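Local structure of cephalosporin hydroxylase CMCI (Streptomyces clavuligerus, 2BM8) at residues M63-D68 and G93-W98; P82-E87 and E150-L155; G89-G94 and L119-I124; P154-D159 and Y182-D187. The protein probably acts in cephamycin biosynthesis as a cephalosporin hydroxylase with a methyltransferase-like Rossmann fold, serving the introduction of the methoxy group on the cephalosporin nucleus. The protein carries 3 engineered substitutions. One frame throughout, in Å; residues are numbered along the deposited sequence.

Contact 1: residues M63-D68 and G93-W98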
# COMPACT_ATOMS: atom_id res chain seq x y z
N MET B 63 -1.93 -29.66 0.71
CA MET B 63 -3.26 -29.07 0.69
C MET B 63 -3.22 -27.85 -0.19
O MET B 63 -2.65 -26.85 0.19
CB MET B 63 -3.69 -28.61 2.10
CG MET B 63 -4.61 -29.56 2.84
SD MET B 63 -6.26 -29.51 2.18
CE MET B 63 -6.91 -28.13 2.96
N LEU B 64 -3.85 -27.94 -1.36
CA LEU B 64 -3.92 -26.80 -2.27
C LEU B 64 -4.94 -25.75 -1.83
O LEU B 64 -4.94 -24.65 -2.36
CB LEU B 64 -4.27 -27.27 -3.69
CG LEU B 64 -3.24 -28.05 -4.51
CD1 LEU B 64 -3.22 -27.49 -5.92
CD2 LEU B 64 -1.84 -28.01 -3.92
N LYS B 65 -5.81 -26.09 -0.89
CA LYS B 65 -6.76 -25.13 -0.35
C LYS B 65 -6.16 -24.42 0.86
O LYS B 65 -5.76 -25.07 1.81
CB LYS B 65 -8.07 -25.84 0.01
CG LYS B 65 -8.82 -26.38 -1.23
CD LYS B 65 -10.17 -26.97 -0.88
CE LYS B 65 -10.84 -27.74 -2.03
NZ LYS B 65 -10.26 -27.47 -3.37
N ASP B 66 -6.09 -23.09 0.83
CA ASP B 66 -5.40 -22.39 1.90
C ASP B 66 -6.27 -22.21 3.16
O ASP B 66 -7.45 -22.55 3.13
CB ASP B 66 -4.68 -21.11 1.38
CG ASP B 66 -5.61 -20.02 0.93
OD1 ASP B 66 -6.68 -19.81 1.54
OD2 ASP B 66 -5.29 -19.28 -0.03
N PRO B 67 -5.66 -21.80 4.27
CA PRO B 67 -6.38 -21.67 5.54
C PRO B 67 -7.67 -20.86 5.51
O PRO B 67 -8.60 -21.21 6.21
CB PRO B 67 -5.35 -21.00 6.45
CG PRO B 67 -4.06 -21.50 5.96
CD PRO B 67 -4.22 -21.51 4.45
N ASP B 68 -7.74 -19.79 4.74
CA ASP B 68 -8.95 -19.00 4.68
C ASP B 68 -10.05 -19.77 3.97
O ASP B 68 -11.22 -19.67 4.33
CB ASP B 68 -8.65 -17.65 4.01
CG ASP B 68 -7.58 -16.86 4.77
OD1 ASP B 68 -7.73 -16.74 6.02
OD2 ASP B 68 -6.53 -16.37 4.25
N GLY B 93 -4.97 -35.41 -3.84
CA GLY B 93 -6.06 -35.98 -3.06
C GLY B 93 -6.14 -35.45 -1.64
O GLY B 93 -6.97 -35.90 -0.85
N GLY B 94 -5.29 -34.48 -1.33
CA GLY B 94 -5.21 -33.93 0.01
C GLY B 94 -6.56 -33.39 0.44
O GLY B 94 -7.06 -33.74 1.51
N SER B 95 -7.17 -32.58 -0.41
CA SER B 95 -8.44 -31.97 -0.06
C SER B 95 -9.57 -33.01 0.11
O SER B 95 -10.49 -32.80 0.88
CB SER B 95 -8.80 -30.91 -1.09
OG SER B 95 -9.14 -31.54 -2.31
N LEU B 96 -9.51 -34.12 -0.60
CA LEU B 96 -10.45 -35.24 -0.37
C LEU B 96 -10.37 -35.81 1.06
O LEU B 96 -11.38 -35.95 1.73
CB LEU B 96 -10.15 -36.38 -1.33
CG LEU B 96 -10.79 -36.41 -2.71
CD1 LEU B 96 -11.15 -35.04 -3.24
CD2 LEU B 96 -9.85 -37.14 -3.66
N ALA B 97 -9.16 -36.17 1.49
CA ALA B 97 -8.95 -36.69 2.83
C ALA B 97 -9.34 -35.68 3.89
O ALA B 97 -9.86 -36.05 4.94
CB ALA B 97 -7.51 -37.10 3.02
N TRP B 98 -9.10 -34.40 3.61
CA TRP B 98 -9.45 -33.32 4.52
C TRP B 98 -10.96 -33.25 4.69
O TRP B 98 -11.45 -33.25 5.81
CB TRP B 98 -8.88 -31.98 4.03
CG TRP B 98 -9.17 -30.84 4.96
CD1 TRP B 98 -8.57 -30.58 6.14
CD2 TRP B 98 -10.16 -29.83 4.78
NE1 TRP B 98 -9.11 -29.46 6.72
CE2 TRP B 98 -10.09 -28.98 5.90
CE3 TRP B 98 -11.09 -29.54 3.79
CZ2 TRP B 98 -10.92 -27.88 6.06
CZ3 TRP B 98 -11.90 -28.44 3.93
CH2 TRP B 98 -11.82 -27.64 5.07
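Met63 reaches the first turn of helix 94-106 with the far end of a folded side chain, bent at chi2 and again at chi3, so that the sulfur and the terminal methyl arrive where the CB itself does not. The methyl stands over one face of the Trp98 indole: Met63 CE lies 4.1 Å from the centroid of the five-membered ring and 14° off its normal, a CH-pi contact shifted toward the ring's rim. Met63 SD takes an oblique position 4.7 Å from the same centroid, 32° off the normal, which makes this a Met-aromatic contact as well. Trp98 offers the face because CG is anti to its backbone N (chi1 -178°), and the two side chains cross at about a right angle. At the root of the indole Met63 SD is 4.0 Å from Trp98 CB, and it is equally close, 4.0 Å, to Ser95 CA. The helix touched here follows the first strand of the Rossmann-like sheet, with Gly93 as its N-cap, and the 63-68 loop leads into helix 67-80. An alanine in place of Met63 removes the methyl and sulfur that meet the indole, and would probably loosen the loop's hold on this helical turn. Beside the methionine, Lys65 runs extended past Ser95, Lys65 CE 3.9 Å from Ser95 CB, before bending at chi4. Its NZ ends in salt bridges to Glu186 and Glu87, while Ser95 OG makes a weak hydrogen bond to Glu87. Trp98 also meets the ring of Trp58 edge-to-face.

Contact 2: residues P82-E87 and E150-L155; sequences PRTIVE and EMAHPL
Thr84 makes the central polar link of this contact. Its hydroxyl, OG1 set beside the backbone N and anti to the carbonyl carbon (chi1 -50°), donates to Ala152 O over a short 2.6 Å, coming from above the carbonyl plane. The methyl of the same residue turns to apolar neighbours: Thr84 CG2 lies 3.9 Å from Met151 CB and equally near Leu155 CD1, which also packs 3.7 Å from Thr84 CB as the two side chains run alongside each other. On the backbone, Pro154 O takes two N-H groups. Thr84 N, 3.3 Å from Pro154 O, approaches nearly along the C=O axis, whereas the bond from Arg83 N is weak and bent (123° at the hydrogen). Thr84 itself pairs with Leu155, the residue after Pro154, in a parallel bridge, and Leu155 CA comes within 3.3 Å of Thr84 O as a CA-H...O contact. Here the neighbouring strands 84-88 and 155-159 of the Rossmann-like sheet first come together. Toward solvent the Arg83 chain bends at chi2 and chi3 and lays its guanidinium flat over the methyl of Ala152, with Arg83 CZ 3.7 Å from Ala152 CB. Farther out, the loop entering the strand turns through a cis peptide before Pro154. Asp181 fixes it, accepting from His153 ND1 with one carboxylate oxygen and from Leu155 N with the other.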
# COMPACT_ATOMS: atom_id res chain seq x y z
N PRO B 82 -23.50 -31.77 4.63
CA PRO B 82 -23.65 -32.49 3.36
C PRO B 82 -23.45 -33.99 3.52
O PRO B 82 -22.52 -34.40 4.19
CB PRO B 82 -22.54 -31.90 2.48
CG PRO B 82 -21.52 -31.41 3.43
CD PRO B 82 -22.30 -30.92 4.62
N ARG B 83 -24.33 -34.77 2.91
CA ARG B 83 -24.12 -36.21 2.76
C ARG B 83 -23.12 -36.58 1.64
O ARG B 83 -22.58 -37.68 1.63
CB ARG B 83 -25.47 -36.92 2.52
CG ARG B 83 -26.37 -37.03 3.76
CD ARG B 83 -26.24 -38.36 4.51
NE ARG B 83 -27.35 -39.27 4.19
CZ ARG B 83 -27.23 -40.54 3.79
NH1 ARG B 83 -26.04 -41.12 3.64
NH2 ARG B 83 -28.32 -41.24 3.53
N THR B 84 -22.86 -35.66 0.71
CA THR B 84 -21.96 -35.94 -0.41
C THR B 84 -21.15 -34.71 -0.79
O THR B 84 -21.70 -33.65 -1.04
CB THR B 84 -22.76 -36.41 -1.66
OG1 THR B 84 -23.68 -37.46 -1.33
CG2 THR B 84 -21.82 -37.04 -2.70
N ILE B 85 -19.83 -34.85 -0.85
CA ILE B 85 -18.98 -33.82 -1.41
C ILE B 85 -18.23 -34.36 -2.62
O ILE B 85 -17.54 -35.36 -2.52
CB ILE B 85 -18.00 -33.33 -0.35
CG1 ILE B 85 -18.77 -32.59 0.75
CG2 ILE B 85 -16.95 -32.41 -0.98
CD1 ILE B 85 -17.96 -32.37 1.99
N VAL B 86 -18.39 -33.68 -3.76
CA VAL B 86 -17.75 -34.04 -5.02
C VAL B 86 -16.65 -33.04 -5.41
O VAL B 86 -16.90 -31.84 -5.45
CB VAL B 86 -18.77 -34.02 -6.16
CG1 VAL B 86 -18.12 -34.41 -7.47
CG2 VAL B 86 -19.96 -34.95 -5.86
N GLU B 87 -15.45 -33.55 -5.70
CA GLU B 87 -14.35 -32.74 -6.23
C GLU B 87 -14.11 -33.13 -7.67
O GLU B 87 -13.73 -34.26 -7.92
CB GLU B 87 -13.05 -33.02 -5.46
CG GLU B 87 -12.80 -32.06 -4.31
CD GLU B 87 -12.30 -30.71 -4.77
OE1 GLU B 87 -12.44 -30.40 -5.97
OE2 GLU B 87 -11.76 -29.96 -3.92
N GLU B 150 -27.23 -41.05 -8.15
CA GLU B 150 -27.53 -42.02 -7.11
C GLU B 150 -27.14 -41.58 -5.67
O GLU B 150 -27.53 -42.24 -4.70
CB GLU B 150 -26.83 -43.34 -7.52
CG GLU B 150 -26.92 -44.53 -6.58
CD GLU B 150 -25.54 -45.01 -6.12
OE1 GLU B 150 -24.77 -45.50 -6.99
OE2 GLU B 150 -25.22 -44.89 -4.91
N MET B 151 -26.40 -40.47 -5.51
CA MET B 151 -25.87 -40.09 -4.19
C MET B 151 -26.80 -39.24 -3.33
O MET B 151 -27.80 -38.70 -3.81
CB MET B 151 -24.52 -39.38 -4.33
CG MET B 151 -23.39 -40.32 -4.76
SD MET B 151 -22.63 -41.36 -3.50
CE MET B 151 -23.80 -42.75 -3.38
N ALA B 152 -26.45 -39.13 -2.05
CA ALA B 152 -27.31 -38.51 -1.05
C ALA B 152 -27.09 -37.00 -0.94
O ALA B 152 -26.09 -36.46 -1.39
CB ALA B 152 -27.10 -39.16 0.31
N HIS B 153 -28.07 -36.34 -0.32
CA HIS B 153 -28.11 -34.89 -0.25
C HIS B 153 -28.28 -34.47 1.20
O HIS B 153 -28.77 -35.24 2.01
CB HIS B 153 -29.27 -34.39 -1.10
CG HIS B 153 -29.12 -34.69 -2.56
ND1 HIS B 153 -29.17 -33.72 -3.54
CD2 HIS B 153 -28.92 -35.86 -3.22
CE1 HIS B 153 -29.02 -34.27 -4.72
NE2 HIS B 153 -28.86 -35.58 -4.56
N PRO B 154 -27.90 -33.24 1.55
CA PRO B 154 -27.35 -32.24 0.64
C PRO B 154 -26.00 -32.60 0.02
O PRO B 154 -25.33 -33.57 0.40
CB PRO B 154 -27.18 -31.00 1.53
CG PRO B 154 -28.02 -31.24 2.71
CD PRO B 154 -28.03 -32.72 2.92
N LEU B 155 -25.59 -31.76 -0.93
CA LEU B 155 -24.46 -32.07 -1.79
C LEU B 155 -23.69 -30.81 -2.14
O LEU B 155 -24.27 -29.79 -2.49
CB LEU B 155 -24.99 -32.73 -3.04
CG LEU B 155 -23.99 -33.23 -4.07
CD1 LEU B 155 -24.39 -34.66 -4.52
CD2 LEU B 155 -23.91 -32.29 -5.27

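Contact 3: residues G89-G94 and L119-I124; sequences GVYNGG and LSRCQI
Arg121 meets Tyr91 at both ends of its side chain, CB on the backbone and the guanidinium on the ring. Arg121 CB rests 3.6 Å from Tyr91 O; CG, anti to the carbonyl carbon, then leads into bends at chi2 and chi3 that swing the guanidinium against the tyrosine. There Arg121 NE stands 4.0 Å from Tyr91 CD1 and Arg121 CZ 3.9 Å from the same carbon, NH2 touches it too, and NH1 reaches back toward Tyr91 CA. The ring presents its edge, with CZ near the ring plane and CD1 over the centre of the guanidinium face; the two planes are 85° apart, a T-shaped meeting rather than a cation-pi stack on the ring face. NE has a long, weak ion pair with Asp118. Beside this pair, Gln123 N donates to Asn92 O at 2.7 Å in an almost straight bond (171° at the hydrogen), and Asn92 CA points its hydrogen at Arg121 O. The Gln123 amide folds back so that Gln123 NE2 donates to Arg121 O at 3.1 Å. Residues Val90 to Gly93 form a type II' turn in the glycine-rich loop after the first strand, the position of the cofactor-binding loop in class I methyltransferases. A CB on Gly93 would collide with Cys122 SG and Ile124 CD1. Val90 CG2 meets Leu119 CD2 at 4.1 Å. The contact thus joins two loops, one from strand 84-88 into helix 94-106, the other beyond strand 111-116; Leu96 of the helix packs on Val90 and Ile124, Leu134 of strand 132-136 on Leu119 and Cys122.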
# COMPACT_ATOMS: atom_id res chain seq x y z
N GLY B 89 -11.48 -32.53 -10.38
CA GLY B 89 -10.09 -32.13 -10.23
C GLY B 89 -9.52 -32.60 -8.90
O GLY B 89 -9.85 -32.03 -7.87
N VAL B 90 -8.66 -33.62 -8.92
CA VAL B 90 -8.20 -34.27 -7.69
C VAL B 90 -6.74 -33.95 -7.33
O VAL B 90 -6.45 -33.63 -6.15
CB VAL B 90 -8.36 -35.80 -7.79
CG1 VAL B 90 -7.72 -36.51 -6.61
CG2 VAL B 90 -9.82 -36.16 -7.89
N TYR B 91 -5.83 -34.06 -8.31
CA TYR B 91 -4.37 -33.93 -8.09
C TYR B 91 -3.82 -34.95 -7.05
O TYR B 91 -3.86 -36.14 -7.31
CB TYR B 91 -3.98 -32.48 -7.75
CG TYR B 91 -2.47 -32.20 -7.71
CD1 TYR B 91 -1.63 -32.54 -8.77
CD2 TYR B 91 -1.88 -31.62 -6.59
CE1 TYR B 91 -0.25 -32.30 -8.71
CE2 TYR B 91 -0.51 -31.37 -6.52
CZ TYR B 91 0.30 -31.71 -7.57
OH TYR B 91 1.66 -31.44 -7.49
N ASN B 92 -3.36 -34.49 -5.89
CA ASN B 92 -2.76 -35.36 -4.88
C ASN B 92 -3.76 -35.98 -3.89
O ASN B 92 -3.41 -36.91 -3.17
CB ASN B 92 -1.69 -34.61 -4.08
CG ASN B 92 -2.29 -33.62 -3.12
OD1 ASN B 92 -3.05 -32.76 -3.54
ND2 ASN B 92 -1.95 -33.73 -1.84
N GLY B 93 -4.97 -35.41 -3.84
CA GLY B 93 -6.06 -35.98 -3.06
C GLY B 93 -6.14 -35.45 -1.64
O GLY B 93 -6.97 -35.90 -0.85
N GLY B 94 -5.29 -34.48 -1.33
CA GLY B 94 -5.21 -33.93 0.01
C GLY B 94 -6.56 -33.39 0.44
O GLY B 94 -7.06 -33.74 1.51
N LEU B 119 -5.63 -39.80 -12.32
CA LEU B 119 -5.60 -40.04 -10.88
C LEU B 119 -4.22 -40.52 -10.38
O LEU B 119 -4.07 -40.83 -9.20
CB LEU B 119 -6.65 -41.09 -10.49
CG LEU B 119 -8.14 -40.73 -10.64
CD1 LEU B 119 -9.03 -41.98 -10.44
CD2 LEU B 119 -8.57 -39.62 -9.69
N SER B 120 -3.23 -40.58 -11.27
CA SER B 120 -1.92 -41.14 -10.94
C SER B 120 -1.06 -40.30 -9.99
O SER B 120 -0.02 -40.76 -9.54
CB SER B 120 -1.11 -41.41 -12.22
OG SER B 120 -0.50 -40.21 -12.67
N ARG B 121 -1.47 -39.06 -9.70
CA ARG B 121 -0.77 -38.24 -8.71
C ARG B 121 -1.35 -38.37 -7.29
O ARG B 121 -0.82 -37.76 -6.37
CB ARG B 121 -0.76 -36.76 -9.12
CG ARG B 121 -0.26 -36.48 -10.56
CD ARG B 121 -1.38 -36.18 -11.57
NE ARG B 121 -1.38 -34.79 -12.03
CZ ARG B 121 -2.47 -34.04 -12.27
NH1 ARG B 121 -3.71 -34.53 -12.11
NH2 ARG B 121 -2.32 -32.79 -12.69
N CYS B 122 -2.41 -39.15 -7.11
CA CYS B 122 -3.08 -39.28 -5.80
C CYS B 122 -2.17 -39.88 -4.75
O CYS B 122 -1.69 -40.98 -4.92
CB CYS B 122 -4.37 -40.10 -5.88
SG CYS B 122 -5.38 -39.98 -4.35
N GLN B 123 -1.97 -39.15 -3.65
CA GLN B 123 -1.06 -39.55 -2.57
C GLN B 123 -1.77 -40.17 -1.37
O GLN B 123 -1.13 -40.39 -0.35
CB GLN B 123 -0.28 -38.33 -2.07
CG GLN B 123 0.54 -37.66 -3.15
CD GLN B 123 1.67 -38.54 -3.62
OE1 GLN B 123 2.42 -39.07 -2.80
NE2 GLN B 123 1.79 -38.72 -4.91
N ILE B 124 -3.06 -40.44 -1.47
CA ILE B 124 -3.78 -41.00 -0.34
C ILE B 124 -3.44 -42.47 -0.31
O ILE B 124 -3.65 -43.17 -1.30
CB ILE B 124 -5.31 -40.80 -0.46
CG1 ILE B 124 -5.67 -39.31 -0.63
CG2 ILE B 124 -5.99 -41.36 0.78
CD1 ILE B 124 -7.11 -39.07 -1.02

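Contact 4: residues P154-D159 and Y182-D187; sequences PLIFID and YFIIED
Strands 155-159 and 182-185 run parallel in the Rossmann-like sheet, the two strands of a beta-alpha-beta unit whose crossover contains helix 165-175. Tyr182 opens the pairing: Tyr182 N donates to Leu155 O at 2.9 Å, and its O accepts from Phe157 N. Its CB packs beside Ile156 CG2, while the ring leads away and its OH bonds to Asp214. Phe183 turns to the other face, with Phe157 and Asp159. Both phenyl groups have CG anti to the backbone N and lie side by side, their planes only 6° apart but slid until they barely overlap, with centroids 4.9 Å apart; the nearest approach is Phe157 CD2 to Phe183 CE1 at 3.5 Å. Ile168 of the crossover helix touches Phe157, and Met169 and Ala172 touch Phe183. A serine in place of Phe157 takes away the ring beside Phe183 and would probably weaken the packing of the sheet on helix 165-175. Ile184 continues the ladder, Ile184 N bonded to Phe157 O at 2.8 Å and Ile184 O to Asp159 N at 2.8 Å, nearly along the C=O axis. On the face shared with Ile156, Ile184 CD1 meets Ile156 CG2 at 3.8 Å. Ile185 lies alongside Asp159, CG2 toward OD1. At Glu186 the pairing weakens, Glu186 N being 3.3 Å from Asp159 O. The carboxylate bonds to Tyr73 through OE2 and bridges to Lys65 through OE1, while Glu186 OE2 stands 3.6 Å from Ile158 CG2.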
# COMPACT_ATOMS: atom_id res chain seq x y z
N PRO B 154 -27.90 -33.24 1.55
CA PRO B 154 -27.35 -32.24 0.64
C PRO B 154 -26.00 -32.60 0.02
O PRO B 154 -25.33 -33.57 0.40
CB PRO B 154 -27.18 -31.00 1.53
CG PRO B 154 -28.02 -31.24 2.71
CD PRO B 154 -28.03 -32.72 2.92
N LEU B 155 -25.59 -31.76 -0.93
CA LEU B 155 -24.46 -32.07 -1.79
C LEU B 155 -23.69 -30.81 -2.14
O LEU B 155 -24.27 -29.79 -2.49
CB LEU B 155 -24.99 -32.73 -3.04
CG LEU B 155 -23.99 -33.23 -4.07
CD1 LEU B 155 -24.39 -34.66 -4.52
CD2 LEU B 155 -23.91 -32.29 -5.27
N ILE B 156 -22.37 -30.88 -2.03
CA ILE B 156 -21.50 -29.81 -2.50
C ILE B 156 -20.70 -30.33 -3.69
O ILE B 156 -19.97 -31.30 -3.57
CB ILE B 156 -20.55 -29.35 -1.38
CG1 ILE B 156 -21.34 -28.89 -0.16
CG2 ILE B 156 -19.61 -28.24 -1.89
CD1 ILE B 156 -20.46 -28.60 1.04
N PHE B 157 -20.85 -29.67 -4.83
CA PHE B 157 -20.11 -29.99 -6.05
C PHE B 157 -19.05 -28.91 -6.25
O PHE B 157 -19.38 -27.73 -6.34
CB PHE B 157 -21.08 -30.02 -7.24
CG PHE B 157 -20.46 -30.49 -8.52
CD1 PHE B 157 -20.78 -31.75 -9.03
CD2 PHE B 157 -19.55 -29.69 -9.21
CE1 PHE B 157 -20.21 -32.20 -10.22
CE2 PHE B 157 -18.97 -30.14 -10.39
CZ PHE B 157 -19.29 -31.39 -10.89
N ILE B 158 -17.79 -29.30 -6.32
CA ILE B 158 -16.68 -28.35 -6.40
C ILE B 158 -15.89 -28.56 -7.68
O ILE B 158 -15.32 -29.62 -7.90
CB ILE B 158 -15.74 -28.48 -5.17
CG1 ILE B 158 -16.56 -28.44 -3.88
CG2 ILE B 158 -14.70 -27.35 -5.17
CD1 ILE B 158 -15.76 -28.66 -2.65
N ASP B 159 -15.89 -27.54 -8.53
CA ASP B 159 -15.06 -27.53 -9.72
C ASP B 159 -13.64 -26.99 -9.44
O ASP B 159 -13.48 -25.84 -9.08
CB ASP B 159 -15.71 -26.65 -10.78
CG ASP B 159 -14.83 -26.49 -11.99
OD1 ASP B 159 -14.69 -25.34 -12.49
OD2 ASP B 159 -14.24 -27.48 -12.49
N TYR B 182 -24.74 -26.96 -3.17
CA TYR B 182 -23.79 -25.97 -3.62
C TYR B 182 -23.12 -26.39 -4.93
O TYR B 182 -22.86 -27.56 -5.15
CB TYR B 182 -22.74 -25.73 -2.53
CG TYR B 182 -23.21 -24.78 -1.45
CD1 TYR B 182 -23.93 -25.22 -0.36
CD2 TYR B 182 -22.94 -23.42 -1.54
CE1 TYR B 182 -24.35 -24.34 0.63
CE2 TYR B 182 -23.36 -22.54 -0.56
CZ TYR B 182 -24.06 -23.01 0.52
OH TYR B 182 -24.49 -22.12 1.47
N PHE B 183 -22.92 -25.44 -5.82
CA PHE B 183 -22.05 -25.63 -6.97
C PHE B 183 -21.01 -24.54 -6.86
O PHE B 183 -21.35 -23.37 -6.92
CB PHE B 183 -22.81 -25.53 -8.29
CG PHE B 183 -21.98 -25.94 -9.50
CD1 PHE B 183 -22.15 -27.19 -10.09
CD2 PHE B 183 -21.04 -25.08 -10.05
CE1 PHE B 183 -21.40 -27.56 -11.20
CE2 PHE B 183 -20.28 -25.46 -11.17
CZ PHE B 183 -20.47 -26.70 -11.74
N ILE B 184 -19.75 -24.94 -6.71
CA ILE B 184 -18.66 -24.03 -6.40
C ILE B 184 -17.55 -24.08 -7.44
O ILE B 184 -17.04 -25.15 -7.79
CB ILE B 184 -18.09 -24.35 -5.01
CG1 ILE B 184 -19.10 -23.94 -3.94
CG2 ILE B 184 -16.77 -23.63 -4.78
CD1 ILE B 184 -18.88 -24.56 -2.60
N ILE B 185 -17.15 -22.91 -7.93
CA ILE B 185 -16.03 -22.81 -8.86
C ILE B 185 -14.91 -22.08 -8.17
O ILE B 185 -15.02 -20.90 -7.91
CB ILE B 185 -16.46 -22.10 -10.15
CG1 ILE B 185 -17.45 -22.96 -10.92
CG2 ILE B 185 -15.25 -21.83 -11.03
CD1 ILE B 185 -18.37 -22.21 -11.82
N GLU B 186 -13.84 -22.78 -7.88
CA GLU B 186 -12.71 -22.16 -7.19
C GLU B 186 -11.83 -21.46 -8.21
O GLU B 186 -11.77 -21.89 -9.36
CB GLU B 186 -11.93 -23.21 -6.40
CG GLU B 186 -12.74 -23.92 -5.31
CD GLU B 186 -11.89 -24.68 -4.29
OE1 GLU B 186 -10.66 -24.71 -4.47
OE2 GLU B 186 -12.45 -25.27 -3.33
N ASP B 187 -11.23 -20.33 -7.82
CA ASP B 187 -10.13 -19.66 -8.53
C ASP B 187 -10.50 -18.97 -9.84
O ASP B 187 -10.13 -17.81 -10.06
CB ASP B 187 -8.98 -20.63 -8.79
CG ASP B 187 -8.33 -21.13 -7.51
OD1 ASP B 187 -7.77 -20.27 -6.77
OD2 ASP B 187 -8.34 -22.33 -7.15

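In the fold
Contacts 2 and 4 belong to the central sheet and share Pro154 and Leu155: contact 2 starts the pairing of strands 84-88 and 155-159, and contact 4 adds strand 182-185. The touching residues of contact 4 are all buried, on a backbone ladder with largely apolar faces; contact 2, at the start of the strands, is partly exposed and adds a hydroxyl and a guanidinium to its backbone bonds. Contacts 1 and 3 share Gly93 and Gly94, where helix 94-106 begins. Contact 1 is buried and carried by sulfur and indole, whereas contact 3 ties two loops by a main-chain hydrogen bond and an arginine set against a tyrosine edge. Lys65 joins contact 1 to Glu87 of contact 2 and Glu186 of contact 4.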